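Local atomic coordinates of adenosyl-chloride synthase (Thermotoga maritima, PDB entry 2ZBV), a protein that binds adenosine and probably acts on S-adenosyl-L-methionine, as in other SAM hydrolases and SAM-dependent halogenases. Residues V43-A46 with S47-Y51; M141-P144 with L145-G149; F189-F192 with L193-S196. All coordinates share one frame; numbering follows the deposited sequence.

All three contacts are local, made by side chains and backbone groups a few residues apart, but they sit at very different depths. Contact 1, on helix 43-54, is buried near the centre of the chain; contact 2 is a surface turn in the loop after helix 127-140; contact 3, partly buried, belongs to the helix 189-192 region beside the C-terminal sheet. Contacts 2 and 3 lie on opposite sides of the chain's centre, their own centres about 41 Å apart. Helical i to i+4 bonds and a serine hydroxyl mark contact 1. Two successive i to i+3 bonds and proline-arginine packing mark contact 2, while contact 3 combines both bond spacings with phenylalanine-leucine packing.

Contact 1: residues V43-A46 with S47-Y51; sequences VRKA and SHVLY
Ser47 folds its hydroxyl back onto the preceding turn of helix 43-54, which lies beside the adenosine site, the Val43 side chain about 7 Å from the bound adenosine. Its CB passes 3.5 Å from Val43 O, and its tip, OG, donates to Arg44 O at 2.7 Å. OG stands between the backbone N and the carbonyl carbon (chi1 72°), the rotamer that lets it reach a carbonyl one turn back, from a direction tilted off the carbonyl plane. The same oxygen takes a weak bond from His48 N (3.4 Å). With an alanine here, Arg44 O would probably keep from this helix little more than that weak bond, having lost its short hydroxyl partner. The backbone bonds Ser47 N to Val43 O (2.8 Å), Val49 N to Lys45 O (3.0 Å) and Leu50 N to Ala46 O (2.9 Å) keep the i to i+4 spacing. Lys45 bends along its chain, pressing CD tightly against Val49 CG2 (3.5 Å). Val49 and Leu50 pack on Leu5 of strand 2-6, and Val49 also meets His13 of a second subunit. The buried hydroxyl is thus satisfied within the helix, and the positive end of buried Lys45 is probably balanced by its salt bridge to Glu39.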
ATOM      1  N   VAL A  43      17.260   9.517  -3.233  1.00 19.48           N
ATOM      2  CA  VAL A  43      16.790  10.893  -3.264  1.00 21.80           C
ATOM      3  C   VAL A  43      16.603  11.404  -4.693  1.00 19.61           C
ATOM      4  O   VAL A  43      15.702  12.187  -4.959  1.00 19.89           O
ATOM      5  CB  VAL A  43      17.762  11.832  -2.495  1.00 23.66           C
ATOM      6  CG1 VAL A  43      17.791  11.458  -1.020  1.00 24.07           C
ATOM      7  CG2 VAL A  43      19.147  11.730  -3.080  1.00 27.19           C
ATOM      8  N   ARG A  44      17.446  10.967  -5.619  1.00 21.98           N
ATOM      9  CA  ARG A  44      17.305  11.412  -7.008  1.00 22.71           C
ATOM     10  C   ARG A  44      15.932  11.016  -7.556  1.00 21.21           C
ATOM     11  O   ARG A  44      15.241  11.832  -8.174  1.00 19.04           O
ATOM     12  CB  ARG A  44      18.401  10.810  -7.892  1.00 26.89           C
ATOM     13  CG  ARG A  44      18.357  11.311  -9.342  1.00 33.51           C
ATOM     14  CD  ARG A  44      19.582  10.858 -10.122  1.00 38.94           C
ATOM     15  NE  ARG A  44      20.824  11.337  -9.514  1.00 43.89           N
ATOM     16  CZ  ARG A  44      21.225  12.606  -9.518  1.00 45.52           C
ATOM     17  NH1 ARG A  44      20.489  13.541 -10.106  1.00 46.61           N
ATOM     18  NH2 ARG A  44      22.364  12.945  -8.923  1.00 45.39           N
ATOM     19  N   LYS A  45      15.545   9.762  -7.332  1.00 20.25           N
ATOM     20  CA  LYS A  45      14.245   9.267  -7.791  1.00 21.70           C
ATOM     21  C   LYS A  45      13.120  10.026  -7.086  1.00 19.70           C
ATOM     22  O   LYS A  45      12.156  10.477  -7.713  1.00 18.81           O
ATOM     23  CB  LYS A  45      14.118   7.766  -7.497  1.00 24.83           C
ATOM     24  CG  LYS A  45      12.674   7.273  -7.359  1.00 27.63           C
ATOM     25  CD  LYS A  45      11.879   7.461  -8.635  1.00 30.86           C
ATOM     26  CE  LYS A  45      11.794   6.172  -9.425  1.00 35.03           C
ATOM     27  NZ  LYS A  45      11.066   5.087  -8.699  1.00 36.08           N
ATOM     28  N   ALA A  46      13.246  10.168  -5.776  1.00 17.73           N
ATOM     29  CA  ALA A  46      12.237  10.885  -5.007  1.00 19.18           C
ATOM     30  C   ALA A  46      12.054  12.332  -5.504  1.00 17.90           C
ATOM     31  O   ALA A  46      10.931  12.830  -5.555  1.00 18.58           O
ATOM     32  CB  ALA A  46      12.613  10.882  -3.516  1.00 17.71           C
ATOM     33  N   SER A  47      13.146  12.993  -5.888  1.00 17.00           N
ATOM     34  CA  SER A  47      13.055  14.385  -6.346  1.00 17.15           C
ATOM     35  C   SER A  47      12.170  14.481  -7.583  1.00 17.16           C
ATOM     36  O   SER A  47      11.381  15.412  -7.720  1.00 17.71           O
ATOM     37  CB  SER A  47      14.455  14.977  -6.618  1.00 16.83           C
ATOM     38  OG  SER A  47      15.073  14.459  -7.791  1.00 20.73           O
ATOM     39  N   HIS A  48      12.285  13.501  -8.474  1.00 18.33           N
ATOM     40  CA  HIS A  48      11.461  13.464  -9.684  1.00 18.29           C
ATOM     41  C   HIS A  48       9.999  13.141  -9.382  1.00 17.02           C
ATOM     42  O   HIS A  48       9.094  13.824  -9.868  1.00 15.74           O
ATOM     43  CB  HIS A  48      12.014  12.429 -10.663  1.00 20.56           C
ATOM     44  CG  HIS A  48      13.268  12.867 -11.350  1.00 21.97           C
ATOM     45  ND1 HIS A  48      13.296  13.924 -12.233  1.00 20.91           N
ATOM     46  CD2 HIS A  48      14.535  12.396 -11.281  1.00 23.72           C
ATOM     47  CE1 HIS A  48      14.529  14.086 -12.679  1.00 25.13           C
ATOM     48  NE2 HIS A  48      15.301  13.171 -12.117  1.00 26.33           N
ATOM     49  N   VAL A  49       9.766  12.090  -8.595  1.00 16.03           N
ATOM     50  CA  VAL A  49       8.401  11.692  -8.226  1.00 15.47           C
ATOM     51  C   VAL A  49       7.677  12.842  -7.521  1.00 16.21           C
ATOM     52  O   VAL A  49       6.497  13.090  -7.764  1.00 17.25           O
ATOM     53  CB  VAL A  49       8.391  10.464  -7.272  1.00 14.96           C
ATOM     54  CG1 VAL A  49       6.960  10.181  -6.820  1.00 15.73           C
ATOM     55  CG2 VAL A  49       8.953   9.221  -7.992  1.00 14.39           C
ATOM     56  N   LEU A  50       8.395  13.539  -6.648  1.00 15.45           N
ATOM     57  CA  LEU A  50       7.829  14.666  -5.902  1.00 16.51           C
ATOM     58  C   LEU A  50       7.323  15.752  -6.844  1.00 14.98           C
ATOM     59  O   LEU A  50       6.182  16.199  -6.748  1.00 15.61           O
ATOM     60  CB  LEU A  50       8.890  15.269  -4.982  1.00 13.82           C
ATOM     61  CG  LEU A  50       8.474  16.553  -4.261  1.00 15.75           C
ATOM     62  CD1 LEU A  50       7.350  16.243  -3.282  1.00 15.78           C
ATOM     63  CD2 LEU A  50       9.688  17.135  -3.523  1.00 13.72           C
ATOM     64  N   TYR A  51       8.176  16.185  -7.759  1.00 16.96           N
ATOM     65  CA  TYR A  51       7.762  17.221  -8.698  1.00 18.68           C
ATOM     66  C   TYR A  51       6.537  16.803  -9.512  1.00 18.87           C
ATOM     67  O   TYR A  51       5.533  17.508  -9.550  1.00 20.41           O
ATOM     68  CB  TYR A  51       8.904  17.571  -9.646  1.00 18.70           C
ATOM     69  CG  TYR A  51       8.451  18.448 -10.786  1.00 20.75           C
ATOM     70  CD1 TYR A  51       7.933  19.722 -10.549  1.00 21.41           C
ATOM     71  CD2 TYR A  51       8.501  17.990 -12.104  1.00 22.90           C
ATOM     72  CE1 TYR A  51       7.473  20.519 -11.596  1.00 22.63           C
ATOM     73  CE2 TYR A  51       8.040  18.781 -13.160  1.00 23.83           C
ATOM     74  CZ  TYR A  51       7.529  20.039 -12.896  1.00 23.27           C
ATOM     75  OH  TYR A  51       7.062  20.811 -13.931  1.00 28.16           O
TER

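Contact 2: residues M141-P144 with L145-G149; sequences MGLP and LERVG
Pro144 offers one face of its ring to Arg147: Arg147 CG lies over it, 3.8 Å from Pro144 CB and 3.8 Å from Pro144 CD, the two side chains running side by side in the same direction. At the CB corner of the ring, Glu146 CG approaches Pro144 CB to 4.0 Å. The flat carbonyl group of Pro144 is used from above: Arg147 N donates to Pro144 O at 3.1 Å, but from 51° out of the carbonyl plane and so not on a lone pair, as suits the tight curl of the chain. Arg147 thereby touches the proline twice, through its backbone N-H and through the aliphatic start of its side chain, before that chain bends away. Leu143 crosses Arg147 at about a right angle. With CG opposite the backbone N (chi1 178°), Leu143 sends CD1 to Arg147 CB (3.9 Å), and its other branch, CD2, comes within 4.4 Å of Val148 CG2, a looser apolar touch. A second turn bond, Val148 N to Leu145 O at 2.9 Å, follows directly on the first. Inward, Val148 packs on Leu139 of helix 127-140 and on Val79, and Leu145 also rests on strands 77-82 and 105-110; the Val148 backbone bonds to those of Glu112 and Asn113. Gly142, whose positive phi completes a Schellman motif, ends the helical backbone angles that follow from helix 127-140, and the consecutive i to i+3 bonds from Pro144 O and Leu145 O are those of a short 3-10 turn.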
HETATM    1  N   MSE A 141      -1.867  23.118   9.524  1.00 35.97           N
HETATM    2  CA  MSE A 141      -2.859  23.622  10.462  1.00 38.45           C
HETATM    3  C   MSE A 141      -2.909  25.144  10.509  1.00 36.52           C
HETATM    4  O   MSE A 141      -3.653  25.711  11.296  1.00 35.94           O
HETATM    5  CB  MSE A 141      -2.562  23.097  11.858  1.00 45.07           C
HETATM    6  CG  MSE A 141      -3.621  22.183  12.403  1.00 53.17           C
HETATM    7 SE   MSE A 141      -3.203  21.823  14.237  1.00 68.26          SE
HETATM    8  CE  MSE A 141      -3.785  23.518  14.996  1.00 62.26           C
ATOM      9  N   GLY A 142      -2.103  25.801   9.683  1.00 35.84           N
ATOM     10  CA  GLY A 142      -2.106  27.251   9.668  1.00 35.90           C
ATOM     11  C   GLY A 142      -0.889  27.913  10.288  1.00 35.96           C
ATOM     12  O   GLY A 142      -0.746  29.129  10.201  1.00 34.07           O
ATOM     13  N   LEU A 143      -0.013  27.135  10.919  1.00 33.87           N
ATOM     14  CA  LEU A 143       1.186  27.711  11.527  1.00 33.08           C
ATOM     15  C   LEU A 143       1.962  28.521  10.495  1.00 32.24           C
ATOM     16  O   LEU A 143       2.264  28.024   9.412  1.00 33.02           O
ATOM     17  CB  LEU A 143       2.109  26.616  12.073  1.00 33.51           C
ATOM     18  CG  LEU A 143       3.412  27.155  12.681  1.00 33.86           C
ATOM     19  CD1 LEU A 143       3.153  27.535  14.129  1.00 33.88           C
ATOM     20  CD2 LEU A 143       4.522  26.115  12.598  1.00 33.49           C
ATOM     21  N   PRO A 144       2.300  29.782  10.820  1.00 32.28           N
ATOM     22  CA  PRO A 144       3.052  30.652   9.905  1.00 30.27           C
ATOM     23  C   PRO A 144       4.434  30.058   9.667  1.00 31.53           C
ATOM     24  O   PRO A 144       5.057  29.547  10.598  1.00 31.63           O
ATOM     25  CB  PRO A 144       3.129  31.982  10.664  1.00 31.99           C
ATOM     26  CG  PRO A 144       1.920  31.941  11.577  1.00 31.85           C
ATOM     27  CD  PRO A 144       1.918  30.510  12.044  1.00 31.98           C
ATOM     28  N   LEU A 145       4.913  30.146   8.430  1.00 29.97           N
ATOM     29  CA  LEU A 145       6.214  29.600   8.059  1.00 31.00           C
ATOM     30  C   LEU A 145       7.381  30.141   8.890  1.00 31.98           C
ATOM     31  O   LEU A 145       8.276  29.390   9.278  1.00 30.11           O
ATOM     32  CB  LEU A 145       6.475  29.866   6.576  1.00 31.21           C
ATOM     33  CG  LEU A 145       7.755  29.258   6.003  1.00 33.21           C
ATOM     34  CD1 LEU A 145       7.750  27.748   6.230  1.00 32.27           C
ATOM     35  CD2 LEU A 145       7.855  29.580   4.519  1.00 32.26           C
ATOM     36  N   GLU A 146       7.364  31.445   9.156  1.00 31.37           N
ATOM     37  CA  GLU A 146       8.415  32.103   9.930  1.00 32.49           C
ATOM     38  C   GLU A 146       8.613  31.489  11.312  1.00 31.81           C
ATOM     39  O   GLU A 146       9.663  31.662  11.928  1.00 31.90           O
ATOM     40  CB  GLU A 146       8.078  33.582  10.098  1.00 36.19           C
ATOM     41  CG  GLU A 146       6.720  33.791  10.739  1.00 39.02           C
ATOM     42  CD  GLU A 146       6.377  35.247  10.917  1.00 42.11           C
ATOM     43  OE1 GLU A 146       6.582  36.022   9.959  1.00 45.07           O
ATOM     44  OE2 GLU A 146       5.892  35.610  12.010  1.00 41.69           O
ATOM     45  N   ARG A 147       7.600  30.782  11.797  1.00 29.74           N
ATOM     46  CA  ARG A 147       7.661  30.158  13.110  1.00 31.93           C
ATOM     47  C   ARG A 147       8.487  28.867  13.122  1.00 31.71           C
ATOM     48  O   ARG A 147       8.791  28.330  14.187  1.00 29.86           O
ATOM     49  CB  ARG A 147       6.248  29.861  13.609  1.00 33.14           C
ATOM     50  CG  ARG A 147       5.332  31.076  13.659  1.00 37.84           C
ATOM     51  CD  ARG A 147       5.792  32.089  14.689  1.00 43.03           C
ATOM     52  NE  ARG A 147       5.948  31.482  16.006  1.00 47.50           N
ATOM     53  CZ  ARG A 147       7.112  31.393  16.642  1.00 50.54           C
ATOM     54  NH1 ARG A 147       8.209  31.879  16.079  1.00 52.43           N
ATOM     55  NH2 ARG A 147       7.185  30.817  17.834  1.00 51.72           N
ATOM     56  N   VAL A 148       8.844  28.365  11.943  1.00 31.05           N
ATOM     57  CA  VAL A 148       9.637  27.141  11.866  1.00 30.75           C
ATOM     58  C   VAL A 148      11.091  27.418  12.251  1.00 29.80           C
ATOM     59  O   VAL A 148      11.743  26.575  12.860  1.00 28.72           O
ATOM     60  CB  VAL A 148       9.598  26.530  10.440  1.00 31.76           C
ATOM     61  CG1 VAL A 148      10.543  25.337  10.350  1.00 31.82           C
ATOM     62  CG2 VAL A 148       8.173  26.100  10.102  1.00 29.13           C
ATOM     63  N   GLY A 149      11.586  28.602  11.896  1.00 29.48           N
ATOM     64  CA  GLY A 149      12.958  28.968  12.209  1.00 30.51           C
ATOM     65  C   GLY A 149      13.479  30.085  11.323  1.00 32.36           C
ATOM     66  O   GLY A 149      12.702  30.757  10.643  1.00 32.36           O
TER

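Contact 3: residues F189-F192 with L193-S196; sequences FDLF and LKLS
Phe189 O accepts Leu193 N at 2.9 Å, the i to i+4 bond of the single-turn alpha-helix 189-192, followed by two i to i+3 bonds. Lys194 N donates to Leu191 O at 3.0 Å and Leu195 N to Phe192 O at 3.1 Å. In both cases the N-H comes from well above the carbonyl plane, by 60° and 52°, and away from the lone pairs, which reflects the tighter winding. Outward from this backbone frame, Leu193 lays its side chain obliquely across Phe189: CD2 meets ring atom CE2 at 3.7 Å, and CG lies close to Phe189 O. Leu195 crosses Phe192 at about a right angle and touches it by one branch, CD1, 3.9 Å from Phe192 CD2. The polar chains behave differently: Asp190 and Lys194 are exposed, and the extended lysine leads outward after its CB passes Leu191 O. The apolar side faces the C-terminal sheet, where Phe189 and Phe192 rest on Leu238 of strand 237-242, while Phe192 and Leu195 meet Val170 of strand 169-177. The packing therefore seats this short helical segment on the sheet of the C-terminal domain. The phenyl groups also touch each other: with Phe192 CG opposite its backbone N (chi1 172°), Phe192 CD1 stands 3.7 Å above the plane of the Phe189 ring, offset toward its rim.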
ATOM      1  N   PHE A 189       8.360  16.526 -23.008  1.00 29.48           N
ATOM      2  CA  PHE A 189       7.873  16.185 -24.339  1.00 30.82           C
ATOM      3  C   PHE A 189       7.866  17.426 -25.229  1.00 33.55           C
ATOM      4  O   PHE A 189       7.961  17.319 -26.450  1.00 34.50           O
ATOM      5  CB  PHE A 189       6.470  15.583 -24.284  1.00 29.45           C
ATOM      6  CG  PHE A 189       6.141  14.740 -25.481  1.00 28.01           C
ATOM      7  CD1 PHE A 189       6.655  13.454 -25.599  1.00 27.22           C
ATOM      8  CD2 PHE A 189       5.367  15.249 -26.516  1.00 27.21           C
ATOM      9  CE1 PHE A 189       6.406  12.685 -26.732  1.00 26.44           C
ATOM     10  CE2 PHE A 189       5.113  14.489 -27.656  1.00 27.64           C
ATOM     11  CZ  PHE A 189       5.634  13.205 -27.764  1.00 26.54           C
ATOM     12  N   ASP A 190       7.745  18.601 -24.613  1.00 37.51           N
ATOM     13  CA  ASP A 190       7.760  19.863 -25.354  1.00 40.11           C
ATOM     14  C   ASP A 190       9.138  20.063 -25.972  1.00 40.34           C
ATOM     15  O   ASP A 190       9.260  20.472 -27.125  1.00 41.10           O
ATOM     16  CB  ASP A 190       7.449  21.046 -24.432  1.00 43.57           C
ATOM     17  CG  ASP A 190       5.980  21.144 -24.086  1.00 47.83           C
ATOM     18  OD1 ASP A 190       5.147  21.054 -25.013  1.00 48.85           O
ATOM     19  OD2 ASP A 190       5.659  21.323 -22.891  1.00 50.54           O
ATOM     20  N   LEU A 191      10.175  19.775 -25.192  1.00 40.42           N
ATOM     21  CA  LEU A 191      11.544  19.900 -25.671  1.00 40.51           C
ATOM     22  C   LEU A 191      11.703  18.966 -26.869  1.00 40.30           C
ATOM     23  O   LEU A 191      12.278  19.334 -27.896  1.00 40.19           O
ATOM     24  CB  LEU A 191      12.528  19.499 -24.570  1.00 41.25           C
ATOM     25  CG  LEU A 191      14.005  19.687 -24.915  1.00 42.91           C
ATOM     26  CD1 LEU A 191      14.313  21.176 -24.962  1.00 45.05           C
ATOM     27  CD2 LEU A 191      14.882  19.003 -23.884  1.00 43.77           C
ATOM     28  N   PHE A 192      11.184  17.751 -26.722  1.00 39.80           N
ATOM     29  CA  PHE A 192      11.244  16.749 -27.781  1.00 37.78           C
ATOM     30  C   PHE A 192      10.509  17.244 -29.021  1.00 37.75           C
ATOM     31  O   PHE A 192      10.918  16.970 -30.148  1.00 38.15           O
ATOM     32  CB  PHE A 192      10.626  15.437 -27.283  1.00 36.67           C
ATOM     33  CG  PHE A 192      10.463  14.390 -28.352  1.00 36.49           C
ATOM     34  CD1 PHE A 192       9.202  14.060 -28.828  1.00 36.56           C
ATOM     35  CD2 PHE A 192      11.569  13.721 -28.867  1.00 36.64           C
ATOM     36  CE1 PHE A 192       9.042  13.075 -29.803  1.00 38.15           C
ATOM     37  CE2 PHE A 192      11.421  12.736 -29.841  1.00 36.98           C
ATOM     38  CZ  PHE A 192      10.155  12.412 -30.310  1.00 36.81           C
ATOM     39  N   LEU A 193       9.428  17.982 -28.810  1.00 38.21           N
ATOM     40  CA  LEU A 193       8.643  18.504 -29.918  1.00 41.76           C
ATOM     41  C   LEU A 193       9.364  19.582 -30.715  1.00 44.87           C
ATOM     42  O   LEU A 193       8.853  20.046 -31.733  1.00 45.86           O
ATOM     43  CB  LEU A 193       7.309  19.050 -29.409  1.00 42.60           C
ATOM     44  CG  LEU A 193       6.294  17.996 -28.958  1.00 43.48           C
ATOM     45  CD1 LEU A 193       5.044  18.677 -28.423  1.00 43.35           C
ATOM     46  CD2 LEU A 193       5.953  17.087 -30.132  1.00 42.87           C
ATOM     47  N   LYS A 194      10.545  19.985 -30.252  1.00 46.99           N
ATOM     48  CA  LYS A 194      11.321  21.003 -30.953  1.00 49.20           C
ATOM     49  C   LYS A 194      12.225  20.369 -32.000  1.00 49.88           C
ATOM     50  O   LYS A 194      12.922  21.068 -32.735  1.00 50.10           O
ATOM     51  CB  LYS A 194      12.148  21.826 -29.962  1.00 50.20           C
ATOM     52  CG  LYS A 194      11.301  22.809 -29.180  1.00 53.19           C
ATOM     53  CD  LYS A 194      12.076  23.513 -28.084  1.00 55.45           C
ATOM     54  CE  LYS A 194      11.168  24.493 -27.348  1.00 56.32           C
ATOM     55  NZ  LYS A 194      11.798  25.022 -26.110  1.00 59.07           N
ATOM     56  N   LEU A 195      12.211  19.041 -32.058  1.00 49.86           N
ATOM     57  CA  LEU A 195      13.008  18.306 -33.032  1.00 50.07           C
ATOM     58  C   LEU A 195      12.174  18.171 -34.298  1.00 50.23           C
ATOM     59  O   LEU A 195      12.512  17.403 -35.199  1.00 51.33           O
ATOM     60  CB  LEU A 195      13.355  16.906 -32.512  1.00 50.04           C
ATOM     61  CG  LEU A 195      14.329  16.754 -31.342  1.00 50.35           C
ATOM     62  CD1 LEU A 195      14.461  15.278 -30.997  1.00 50.59           C
ATOM     63  CD2 LEU A 195      15.686  17.339 -31.708  1.00 49.91           C
ATOM     64  N   SER A 196      11.080  18.923 -34.350  1.00 49.72           N
ATOM     65  CA  SER A 196      10.169  18.886 -35.486  1.00 50.12           C
ATOM     66  C   SER A 196       9.754  17.444 -35.776  1.00 49.11           C
ATOM     67  O   SER A 196       9.990  16.914 -36.863  1.00 49.09           O
ATOM     68  CB  SER A 196      10.816  19.512 -36.728  1.00 51.65           C
ATOM     69  OG  SER A 196      11.906  18.739 -37.201  1.00 55.78           O
TER